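Long-range contacts in polycyclic ketone monooxygenase (Myceliophthora thermophila, PDB 5MQ6), which catalyses Baeyer-Villiger oxidation of ketones, polycyclic ones above all, using FAD and NADPH to insert one oxygen atom beside the carbonyl and yield esters or lactones: residues A513-V519 with F529-S535; F543-V547 with M630-M634; E550-Q554 with L637-R641. All coordinates share one frame. Numbering follows the deposited sequence.

Interaction 1. Residues A513-V519 with F529-S535; sequences AATLHGV and FTPLSQS
Phe-529 lays one face of its ring over the backbone of Val-519, while the ring edge meets Thr-515, with CE1 4.0 Å from CG2 of Thr-515; chi1 35° and chi2 88° set the ring between the two. The contact pairs two irregular loops at the two ends of strand 527-529, which Phe-529 closes. The register places Val-519 opposite Phe-529 (CA to CA 4.9 Å) and Gly-518 opposite Pro-531 (4.5 Å). Phe-529 N donates to Val-519 O at 2.9 Å, and two CA-H...O contacts follow: Val-519 CA to Phe-529 O at 3.3 Å and Pro-531 CA to Gly-518 O at 3.4 Å. His-517 (phi/psi 62/15) and Gly-518 (78/7) turn the chain with positive phi; at Gly-518 a CB would clash with Ser-533 O and Ser-535 CB. One water joins the turns, donating to Gly-518 O (2.6 Å) and Ser-533 O (2.8 Å) and accepting from Leu-532 N (3.0 Å). Gln-534, also with positive phi, folds back with chi1 m and chi2 t, so that its OE1 accepts a very short bond from Thr-515 OG1 (2.5 Å) and a weak one from Thr-515 N (2.8 Å). The side chain of Thr-530 lies about 5 Å from FAD. One amide oxygen and one water thus take up several polar groups of these turns, beside a single backbone bond.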
loop_
_atom_site.group_PDB
_atom_site.type_symbol
_atom_site.label_atom_id
_atom_site.label_comp_id
_atom_site.label_asym_id
_atom_site.label_seq_id
_atom_site.Cartn_x
_atom_site.Cartn_y
_atom_site.Cartn_z
ATOM N N ALA A 513 19.765 -2.007 5.079
ATOM C CA ALA A 513 18.680 -2.917 5.380
ATOM C C ALA A 513 19.232 -4.253 5.846
ATOM O O ALA A 513 20.182 -4.806 5.247
ATOM C CB ALA A 513 17.773 -3.093 4.183
ATOM N N ALA A 514 18.654 -4.792 6.924
ATOM C CA ALA A 514 19.071 -6.098 7.394
ATOM C C ALA A 514 17.980 -6.852 8.062
ATOM O O ALA A 514 17.541 -6.430 9.125
ATOM C CB ALA A 514 20.252 -5.974 8.358
ATOM N N THR A 515 17.594 -7.973 7.486
ATOM C CA THR A 515 16.594 -8.828 8.011
ATOM C C THR A 515 16.906 -10.245 7.631
ATOM O O THR A 515 17.795 -10.514 6.864
ATOM C CB THR A 515 15.222 -8.579 7.357
ATOM O OG1 THR A 515 15.269 -8.961 5.978
ATOM C CG2 THR A 515 14.844 -7.114 7.521
ATOM N N LEU A 516 16.161 -11.179 8.211
ATOM C CA LEU A 516 15.961 -12.467 7.607
ATOM C C LEU A 516 14.509 -12.529 7.035
ATOM O O LEU A 516 13.510 -12.289 7.747
ATOM C CB LEU A 516 16.207 -13.624 8.527
ATOM C CG LEU A 516 16.072 -14.998 7.941
ATOM C CD1 LEU A 516 16.963 -15.226 6.799
ATOM C CD2 LEU A 516 16.199 -16.108 8.987
ATOM N N HIS A 517 14.440 -12.810 5.743
ATOM C CA HIS A 517 13.173 -12.990 4.992
ATOM C C HIS A 517 12.255 -11.782 4.934
ATOM O O HIS A 517 11.044 -11.886 4.603
ATOM C CB HIS A 517 12.444 -14.230 5.537
ATOM C CG HIS A 517 13.246 -15.501 5.491
ATOM N ND1 HIS A 517 13.021 -16.556 6.364
ATOM C CD2 HIS A 517 14.193 -15.937 4.642
ATOM C CE1 HIS A 517 13.814 -17.558 6.053
ATOM N NE2 HIS A 517 14.484 -17.232 4.977
ATOM N N GLY A 518 12.805 -10.638 5.285
ATOM C CA GLY A 518 12.083 -9.366 5.392
ATOM C C GLY A 518 11.239 -9.154 6.635
ATOM O O GLY A 518 10.541 -8.119 6.744
ATOM N N VAL A 519 11.319 -10.048 7.603
ATOM C CA VAL A 519 10.324 -9.971 8.692
ATOM C C VAL A 519 10.841 -9.715 10.094
ATOM O O VAL A 519 10.034 -9.511 11.041
ATOM C CB VAL A 519 9.468 -11.269 8.762
ATOM C CG1 VAL A 519 8.713 -11.469 7.453
ATOM C CG2 VAL A 519 10.292 -12.460 9.068
ATOM N N PHE A 529 7.619 -8.035 11.458
ATOM C CA PHE A 529 6.960 -7.054 10.633
ATOM C C PHE A 529 6.645 -7.661 9.317
ATOM O O PHE A 529 7.369 -8.509 8.844
ATOM C CB PHE A 529 7.764 -5.737 10.523
ATOM C CG PHE A 529 9.289 -5.911 10.502
ATOM C CD1 PHE A 529 9.962 -6.122 9.311
ATOM C CD2 PHE A 529 10.080 -5.836 11.671
ATOM C CE1 PHE A 529 11.364 -6.260 9.261
ATOM C CE2 PHE A 529 11.482 -6.016 11.599
ATOM C CZ PHE A 529 12.119 -6.243 10.408
ATOM N N THR A 530 5.561 -7.183 8.705
ATOM C CA THR A 530 5.127 -7.732 7.422
ATOM C C THR A 530 6.222 -7.421 6.431
ATOM O O THR A 530 6.816 -6.403 6.491
ATOM C CB THR A 530 3.758 -7.208 6.978
ATOM O OG1 THR A 530 3.689 -5.800 7.134
ATOM C CG2 THR A 530 2.686 -7.640 7.899
ATOM N N PRO A 531 6.555 -8.348 5.583
ATOM C CA PRO A 531 7.763 -8.107 4.809
ATOM C C PRO A 531 7.601 -7.032 3.715
ATOM O O PRO A 531 6.738 -7.171 2.880
ATOM C CB PRO A 531 8.053 -9.485 4.203
ATOM C CG PRO A 531 6.714 -10.185 4.141
ATOM C CD PRO A 531 5.869 -9.602 5.215
ATOM N N LEU A 532 8.492 -6.046 3.691
ATOM C CA LEU A 532 8.568 -5.120 2.616
ATOM C C LEU A 532 10.024 -5.196 2.049
ATOM O O LEU A 532 10.261 -5.922 1.229
ATOM C CB LEU A 532 8.123 -3.690 3.105
ATOM C CG LEU A 532 8.046 -2.713 1.895
ATOM C CD1 LEU A 532 6.768 -3.074 1.140
ATOM C CD2 LEU A 532 8.108 -1.190 2.189
ATOM N N SER A 533 11.022 -4.506 2.561
ATOM C CA SER A 533 12.387 -4.705 2.141
ATOM C C SER A 533 12.813 -6.206 2.239
ATOM O O SER A 533 12.402 -6.912 3.137
ATOM C CB SER A 533 13.352 -3.932 3.034
ATOM O OG SER A 533 13.159 -2.566 3.027
ATOM N N GLN A 534 13.648 -6.643 1.306
ATOM C CA GLN A 534 14.355 -7.947 1.344
ATOM C C GLN A 534 13.371 -9.110 1.273
ATOM O O GLN A 534 13.542 -10.120 1.943
ATOM C CB GLN A 534 15.227 -8.042 2.636
ATOM C CG GLN A 534 16.065 -6.775 2.937
ATOM C CD GLN A 534 17.275 -7.161 3.804
ATOM O OE1 GLN A 534 17.159 -7.978 4.739
ATOM N NE2 GLN A 534 18.444 -6.673 3.420
ATOM N N SER A 535 12.322 -8.962 0.474
ATOM C CA SER A 535 11.407 -10.055 0.356
ATOM C C SER A 535 10.905 -10.147 -1.126
ATOM O O SER A 535 11.682 -10.167 -2.054
ATOM C CB SER A 535 10.313 -9.828 1.401
ATOM O OG SER A 535 9.490 -8.656 1.115
HETATM O O HOH W 1 10.978 -5.984 5.322
#

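Interaction 2. Residues F543-V547 with M630-M634; sequences FTLDV and MASYM. With FAD (flavin-adenine dinucleotide), chain B.
Segments 543-547 of helix 541-562 and 630-634 of helix 630-641 run nearly parallel, 5° between their directions, with the axes 11.0 Å apart. Both have regular alpha-helical backbones, and the nearest CA pairs are Val-547 with Met-634 (6.4 Å) and Thr-544 with Met-630 (7.4 Å). Aromatic contacts centre on Phe-543 (chi1 t, chi2 17°). Met-630, chi1 t and chi2 p, sets its CG over one face of the ring, 3.8 Å from the centroid, in a CH-pi contact; Met-630 CG is 3.5 Å from Phe-543 CE2. Met-630 SD lies 5.1 Å from the same centroid. Met-634, extended with chi1 and chi2 both t, brings SD to the ring edge, 5.5 Å from the centroid, so two Met-aromatic contacts share one phenylalanine. Apolar packing completes the seam: Val-547 (chi1 t) points toward helix 630-641, its CG2 4.1 Å from Met-634 CG and 4.2 Å from Met-630 SD, its CG1 4.2 Å from Tyr-633 CE2. Tyr-633 OH is hydrogen-bonded to His-517 O. On another side of helix 541-562, Leu-545 lines the FAD pocket, its CD2 3.7 Å from O2P of FAD. Helix 328-340 packs against both helices, Leu-334 on Phe-543 and Arg-330 on Met-634, while Asp-546 forms salt bridges with Arg-96 of helix 88-99 and with Arg-330.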
loop_
_atom_site.group_PDB
_atom_site.type_symbol
_atom_site.label_atom_id
_atom_site.label_comp_id
_atom_site.label_asym_id
_atom_site.label_seq_id
_atom_site.Cartn_x
_atom_site.Cartn_y
_atom_site.Cartn_z
ATOM N N PHE A 543 -2.123 -11.016 -1.004
ATOM C CA PHE A 543 -1.353 -12.207 -1.184
ATOM C C PHE A 543 -0.035 -12.117 -0.361
ATOM O O PHE A 543 0.356 -13.009 0.366
ATOM C CB PHE A 543 -1.104 -12.403 -2.717
ATOM C CG PHE A 543 -0.365 -13.645 -3.085
ATOM C CD1 PHE A 543 -0.232 -14.741 -2.190
ATOM C CD2 PHE A 543 0.209 -13.728 -4.330
ATOM C CE1 PHE A 543 0.463 -15.873 -2.549
ATOM C CE2 PHE A 543 0.930 -14.885 -4.698
ATOM C CZ PHE A 543 1.023 -15.970 -3.799
ATOM N N THR A 544 0.645 -11.020 -0.503
ATOM C CA THR A 544 1.802 -10.756 0.280
ATOM C C THR A 544 1.556 -10.906 1.801
ATOM O O THR A 544 2.311 -11.530 2.507
ATOM C CB THR A 544 2.280 -9.342 -0.021
ATOM O OG1 THR A 544 2.387 -9.183 -1.454
ATOM C CG2 THR A 544 3.658 -9.102 0.714
ATOM N N LEU A 545 0.490 -10.319 2.258
ATOM C CA LEU A 545 0.105 -10.365 3.660
ATOM C C LEU A 545 -0.220 -11.761 4.089
ATOM O O LEU A 545 0.141 -12.118 5.202
ATOM C CB LEU A 545 -1.103 -9.485 3.966
ATOM C CG LEU A 545 -0.918 -7.979 3.855
ATOM C CD1 LEU A 545 -2.256 -7.244 4.011
ATOM C CD2 LEU A 545 -0.004 -7.540 4.972
ATOM N N ASP A 546 -0.904 -12.525 3.224
ATOM C CA ASP A 546 -1.182 -13.950 3.445
ATOM C C ASP A 546 0.138 -14.689 3.706
ATOM O O ASP A 546 0.382 -15.227 4.829
ATOM C CB ASP A 546 -1.908 -14.512 2.214
ATOM C CG ASP A 546 -2.164 -16.019 2.283
ATOM O OD1 ASP A 546 -1.870 -16.670 3.318
ATOM O OD2 ASP A 546 -2.684 -16.598 1.285
ATOM N N VAL A 547 1.030 -14.581 2.746
ATOM C CA VAL A 547 2.345 -15.255 2.832
ATOM C C VAL A 547 3.108 -14.832 4.075
ATOM O O VAL A 547 3.613 -15.688 4.841
ATOM C CB VAL A 547 3.177 -15.098 1.561
ATOM C CG1 VAL A 547 4.623 -15.574 1.766
ATOM C CG2 VAL A 547 2.473 -15.803 0.389
ATOM N N MET A 630 6.590 -13.659 -6.067
ATOM C CA MET A 630 5.979 -14.102 -4.799
ATOM C C MET A 630 5.954 -15.643 -4.642
ATOM O O MET A 630 6.281 -16.184 -3.571
ATOM C CB MET A 630 4.599 -13.472 -4.571
ATOM C CG MET A 630 3.992 -13.891 -3.226
ATOM S SD MET A 630 4.880 -13.180 -1.781
ATOM C CE MET A 630 5.066 -11.506 -2.154
ATOM N N ALA A 631 5.615 -16.379 -5.695
ATOM C CA ALA A 631 5.493 -17.841 -5.550
ATOM C C ALA A 631 6.813 -18.440 -5.101
ATOM O O ALA A 631 6.853 -19.352 -4.259
ATOM C CB ALA A 631 5.072 -18.532 -6.899
ATOM N N SER A 632 7.896 -17.960 -5.738
ATOM C CA SER A 632 9.253 -18.429 -5.422
ATOM C C SER A 632 9.674 -18.112 -3.939
ATOM O O SER A 632 10.121 -18.978 -3.230
ATOM C CB SER A 632 10.229 -17.785 -6.387
ATOM O OG SER A 632 11.561 -18.173 -6.062
ATOM N N TYR A 633 9.482 -16.890 -3.490
ATOM C CA TYR A 633 9.674 -16.517 -2.102
ATOM C C TYR A 633 8.846 -17.429 -1.121
ATOM O O TYR A 633 9.379 -17.998 -0.106
ATOM C CB TYR A 633 9.331 -15.025 -1.981
ATOM C CG TYR A 633 9.289 -14.443 -0.589
ATOM C CD1 TYR A 633 10.413 -14.447 0.205
ATOM C CD2 TYR A 633 8.111 -13.876 -0.083
ATOM C CE1 TYR A 633 10.419 -13.856 1.456
ATOM C CE2 TYR A 633 8.041 -13.286 1.168
ATOM C CZ TYR A 633 9.207 -13.296 1.962
ATOM O OH TYR A 633 9.190 -12.732 3.192
ATOM N N MET A 634 7.557 -17.571 -1.452
ATOM C CA MET A 634 6.669 -18.434 -0.676
ATOM C C MET A 634 7.187 -19.843 -0.513
ATOM O O MET A 634 7.129 -20.406 0.594
ATOM C CB MET A 634 5.291 -18.497 -1.330
ATOM C CG MET A 634 4.240 -19.354 -0.647
ATOM S SD MET A 634 2.745 -19.403 -1.681
ATOM C CE MET A 634 3.394 -20.616 -2.839
HETATM P PA FAD B . -3.468 -0.853 6.436
HETATM O O1A FAD B . -2.804 0.406 5.985
HETATM O O2A FAD B . -4.766 -1.322 5.804
HETATM O O5B FAD B . -3.728 -0.734 8.016
HETATM C C5B FAD B . -2.709 -0.307 8.856
HETATM C C4B FAD B . -3.320 0.535 9.958
HETATM O O4B FAD B . -2.276 0.770 10.922
HETATM C C3B FAD B . -3.849 1.904 9.540
HETATM O O3B FAD B . -5.099 2.136 10.138
HETATM C C2B FAD B . -2.826 2.864 10.081
HETATM O O2B FAD B . -3.373 4.123 10.391
HETATM C C1B FAD B . -2.342 2.118 11.306
HETATM N N9A FAD B . -1.059 2.580 11.776
HETATM C C8A FAD B . 0.082 2.704 11.041
HETATM N N7A FAD B . 1.029 3.199 11.831
HETATM C C5A FAD B . 0.540 3.424 13.062
HETATM C C6A FAD B . 1.101 3.916 14.333
HETATM N N6A FAD B . 2.337 4.332 14.516
HETATM N N1A FAD B . 0.252 3.889 15.328
HETATM C C2A FAD B . -1.040 3.503 15.207
HETATM N N3A FAD B . -1.642 3.058 14.128
HETATM C C4A FAD B . -0.855 3.030 13.008
HETATM N N1 FAD B . -3.989 -3.134 -2.394
HETATM C C2 FAD B . -4.349 -4.226 -3.145
HETATM O O2 FAD B . -3.660 -5.239 -3.142
HETATM N N3 FAD B . -5.460 -4.203 -3.894
HETATM C C4 FAD B . -6.231 -3.104 -3.919
HETATM O O4 FAD B . -7.236 -3.146 -4.616
HETATM C C4X FAD B . -5.935 -1.880 -3.153
HETATM N N5 FAD B . -6.685 -0.728 -3.171
HETATM C C5X FAD B . -6.278 0.318 -2.410
HETATM C C6 FAD B . -7.051 1.579 -2.412
HETATM C C7 FAD B . -6.525 2.658 -1.554
HETATM C C7M FAD B . -7.238 3.989 -1.473
HETATM C C8 FAD B . -5.277 2.517 -0.748
HETATM C C8M FAD B . -4.726 3.624 0.148
HETATM C C9 FAD B . -4.576 1.328 -0.782
HETATM C C9A FAD B . -5.028 0.236 -1.576
HETATM N N10 FAD B . -4.257 -0.939 -1.587
HETATM C C10 FAD B . -4.716 -2.015 -2.353
HETATM C "C1'" FAD B . -3.058 -1.119 -0.738
HETATM C "C2'" FAD B . -3.604 -1.451 0.713
HETATM O "O2'" FAD B . -2.987 -0.563 1.656
HETATM C "C3'" FAD B . -3.432 -2.946 1.150
HETATM O "O3'" FAD B . -4.127 -3.787 0.226
HETATM C "C4'" FAD B . -4.030 -3.361 2.516
HETATM O "O4'" FAD B . -5.373 -2.780 2.828
HETATM C "C5'" FAD B . -3.024 -3.052 3.644
HETATM O "O5'" FAD B . -3.446 -3.818 4.815
HETATM P P FAD B . -2.522 -3.532 6.115
HETATM O O1P FAD B . -3.396 -4.020 7.328
HETATM O O2P FAD B . -1.134 -4.099 5.786
HETATM O O3P FAD B . -2.288 -1.902 6.144
#

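Interaction 3. Residues E550-Q554 with L637-R641; sequences EHIVQ and LQEYR
A mixed polar and apolar, partly buried helix-helix contact joins the middle of helix 541-562 to the C-terminal turn of helix 630-641. The short segments run 7° from parallel with axes 10.9 Å apart, and their nearest CA pairs are His-551 with Leu-637 (6.9 Å) and Gln-554 with Arg-641 (7.7 Å). Arg-641 reaches across with chi1 m, chi2 t and chi3 m. Its NH2 donates to ND1 of His-551 at 3.0 Å, near the plane of the imidazole, and its NH1 forms a long salt bridge with OE1 of Glu-550 at 3.5 Å; CG of Glu-550 lies over one face of the guanidinium. Arg-641 CD packs on Gln-554 CB at 3.6 Å. Two waters bridge Glu-550 OE1 to the other helix: one donates to Glu-550 OE1 (2.7 Å) and accepts from Arg-641 NH2 (3.3 Å), the other donates to Glu-550 OE1 (2.5 Å) and accepts from Gln-638 NE2 (2.8 Å). The imidazole, chi1 t and chi2 58°, also receives Leu-637 CD2 over one face in a CH-pi contact, 3.8 Å from the centroid, and Tyr-640 CD1 at its edge, 4.0 Å from His-551 CE1. Because Arg-641 donates to ND1, that nitrogen carries no proton here, and Glu-550, which also pairs with Arg-330, shares its negative charge between two arginines.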
loop_
_atom_site.group_PDB
_atom_site.type_symbol
_atom_site.label_atom_id
_atom_site.label_comp_id
_atom_site.label_asym_id
_atom_site.label_seq_id
_atom_site.Cartn_x
_atom_site.Cartn_y
_atom_site.Cartn_z
ATOM N N GLU A 550 1.450 -15.698 7.641
ATOM C CA GLU A 550 1.633 -17.146 7.834
ATOM C C GLU A 550 3.068 -17.506 8.221
ATOM O O GLU A 550 3.272 -18.307 9.136
ATOM C CB GLU A 550 1.344 -17.924 6.593
ATOM C CG GLU A 550 1.525 -19.442 6.769
ATOM C CD GLU A 550 1.201 -20.186 5.513
ATOM O OE1 GLU A 550 1.865 -20.000 4.473
ATOM O OE2 GLU A 550 0.278 -20.983 5.550
ATOM N N HIS A 551 4.070 -16.957 7.521
ATOM C CA HIS A 551 5.425 -17.279 7.916
ATOM C C HIS A 551 5.732 -16.839 9.361
ATOM O O HIS A 551 6.325 -17.593 10.126
ATOM C CB HIS A 551 6.378 -16.549 6.961
ATOM C CG HIS A 551 7.797 -16.865 7.181
ATOM N ND1 HIS A 551 8.301 -18.156 7.123
ATOM C CD2 HIS A 551 8.830 -16.064 7.505
ATOM C CE1 HIS A 551 9.592 -18.131 7.400
ATOM N NE2 HIS A 551 9.932 -16.873 7.642
ATOM N N ILE A 552 5.395 -15.585 9.684
ATOM C CA ILE A 552 5.695 -15.028 10.995
ATOM C C ILE A 552 5.047 -15.924 12.086
ATOM O O ILE A 552 5.694 -16.326 13.069
ATOM C CB ILE A 552 5.236 -13.557 11.076
ATOM C CG1 ILE A 552 6.161 -12.715 10.177
ATOM C CG2 ILE A 552 5.299 -13.061 12.526
ATOM C CD1 ILE A 552 5.727 -11.289 9.896
ATOM N N VAL A 553 3.764 -16.233 11.920
ATOM C CA VAL A 553 2.993 -16.972 12.965
ATOM C C VAL A 553 3.526 -18.398 13.071
ATOM O O VAL A 553 3.661 -18.985 14.204
ATOM C CB VAL A 553 1.452 -16.905 12.728
ATOM C CG1 VAL A 553 0.749 -17.865 13.654
ATOM C CG2 VAL A 553 0.955 -15.465 12.987
ATOM N N GLN A 554 3.913 -18.976 11.917
ATOM C CA GLN A 554 4.477 -20.307 11.964
ATOM C C GLN A 554 5.888 -20.382 12.623
ATOM O O GLN A 554 6.183 -21.339 13.335
ATOM C CB GLN A 554 4.460 -20.964 10.578
ATOM C CG GLN A 554 3.051 -21.245 10.118
ATOM C CD GLN A 554 2.331 -22.258 11.014
ATOM O OE1 GLN A 554 2.902 -23.275 11.360
ATOM N NE2 GLN A 554 1.133 -21.975 11.397
ATOM N N LEU A 637 10.122 -20.033 1.843
ATOM C CA LEU A 637 9.729 -20.007 3.208
ATOM C C LEU A 637 9.199 -21.334 3.675
ATOM O O LEU A 637 9.541 -21.793 4.773
ATOM C CB LEU A 637 8.673 -18.896 3.482
ATOM C CG LEU A 637 9.176 -17.476 3.143
ATOM C CD1 LEU A 637 8.035 -16.516 3.387
ATOM C CD2 LEU A 637 10.398 -16.966 3.885
ATOM N N GLN A 638 8.399 -21.974 2.821
ATOM C CA GLN A 638 7.829 -23.299 3.145
ATOM C C GLN A 638 8.971 -24.267 3.386
ATOM O O GLN A 638 9.009 -24.930 4.420
ATOM C CB GLN A 638 6.927 -23.854 2.014
ATOM C CG GLN A 638 5.620 -23.104 1.889
ATOM C CD GLN A 638 4.853 -23.347 0.603
ATOM O OE1 GLN A 638 5.404 -23.889 -0.356
ATOM N NE2 GLN A 638 3.553 -22.921 0.574
ATOM N N GLU A 639 9.949 -24.273 2.487
ATOM C CA GLU A 639 11.068 -25.196 2.707
ATOM C C GLU A 639 11.853 -24.873 3.989
ATOM O O GLU A 639 12.298 -25.763 4.710
ATOM C CB GLU A 639 11.986 -25.245 1.500
ATOM C CG GLU A 639 11.232 -25.814 0.288
ATOM C CD GLU A 639 11.994 -25.642 -1.021
ATOM O OE1 GLU A 639 13.028 -24.931 -1.089
ATOM O OE2 GLU A 639 11.569 -26.245 -2.012
ATOM N N TYR A 640 11.997 -23.589 4.259
ATOM C CA TYR A 640 12.715 -23.151 5.432
ATOM C C TYR A 640 12.061 -23.624 6.783
ATOM O O TYR A 640 12.756 -23.975 7.773
ATOM C CB TYR A 640 12.910 -21.651 5.370
ATOM C CG TYR A 640 13.452 -21.059 6.665
ATOM C CD1 TYR A 640 12.606 -20.708 7.699
ATOM C CD2 TYR A 640 14.781 -20.881 6.839
ATOM C CE1 TYR A 640 13.079 -20.187 8.889
ATOM C CE2 TYR A 640 15.317 -20.334 7.996
ATOM C CZ TYR A 640 14.443 -19.994 9.034
ATOM O OH TYR A 640 14.959 -19.513 10.174
ATOM N N ARG A 641 10.735 -23.649 6.793
ATOM C CA ARG A 641 10.004 -23.949 7.990
ATOM C C ARG A 641 9.877 -25.449 8.192
ATOM O O ARG A 641 9.570 -25.895 9.275
ATOM C CB ARG A 641 8.617 -23.348 7.892
ATOM C CG ARG A 641 8.565 -21.817 7.948
ATOM C CD ARG A 641 7.169 -21.344 8.303
ATOM N NE ARG A 641 6.135 -21.781 7.363
ATOM C CZ ARG A 641 5.805 -21.170 6.211
ATOM N NH1 ARG A 641 4.831 -21.639 5.478
ATOM N NH2 ARG A 641 6.357 -20.060 5.811
HETATM O O HOH W 2 4.064 -18.425 4.146
HETATM O O HOH W 3 2.272 -21.948 2.892
#

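In the fold
Following the chain, helix 504-511 leads into the loop that opens interaction 1, which closes a short connection of nine residues containing the start of strand 527-529. The chain then enters helix 541-562, where interactions 2 and 3 begin in turn. Both close with helix 630-641 after 82 intervening residues, so they cross: the two helices run alongside each other and meet twice, in the same order. Interaction 1 precedes both in series, yet touches each. His-517 meets Tyr-633 of interaction 2 and packs among His-551, Leu-637 and Tyr-640 of interaction 3. Together they join the loops flanking strand 527-529 to a helix pair of which helix 541-562 lines the FAD pocket.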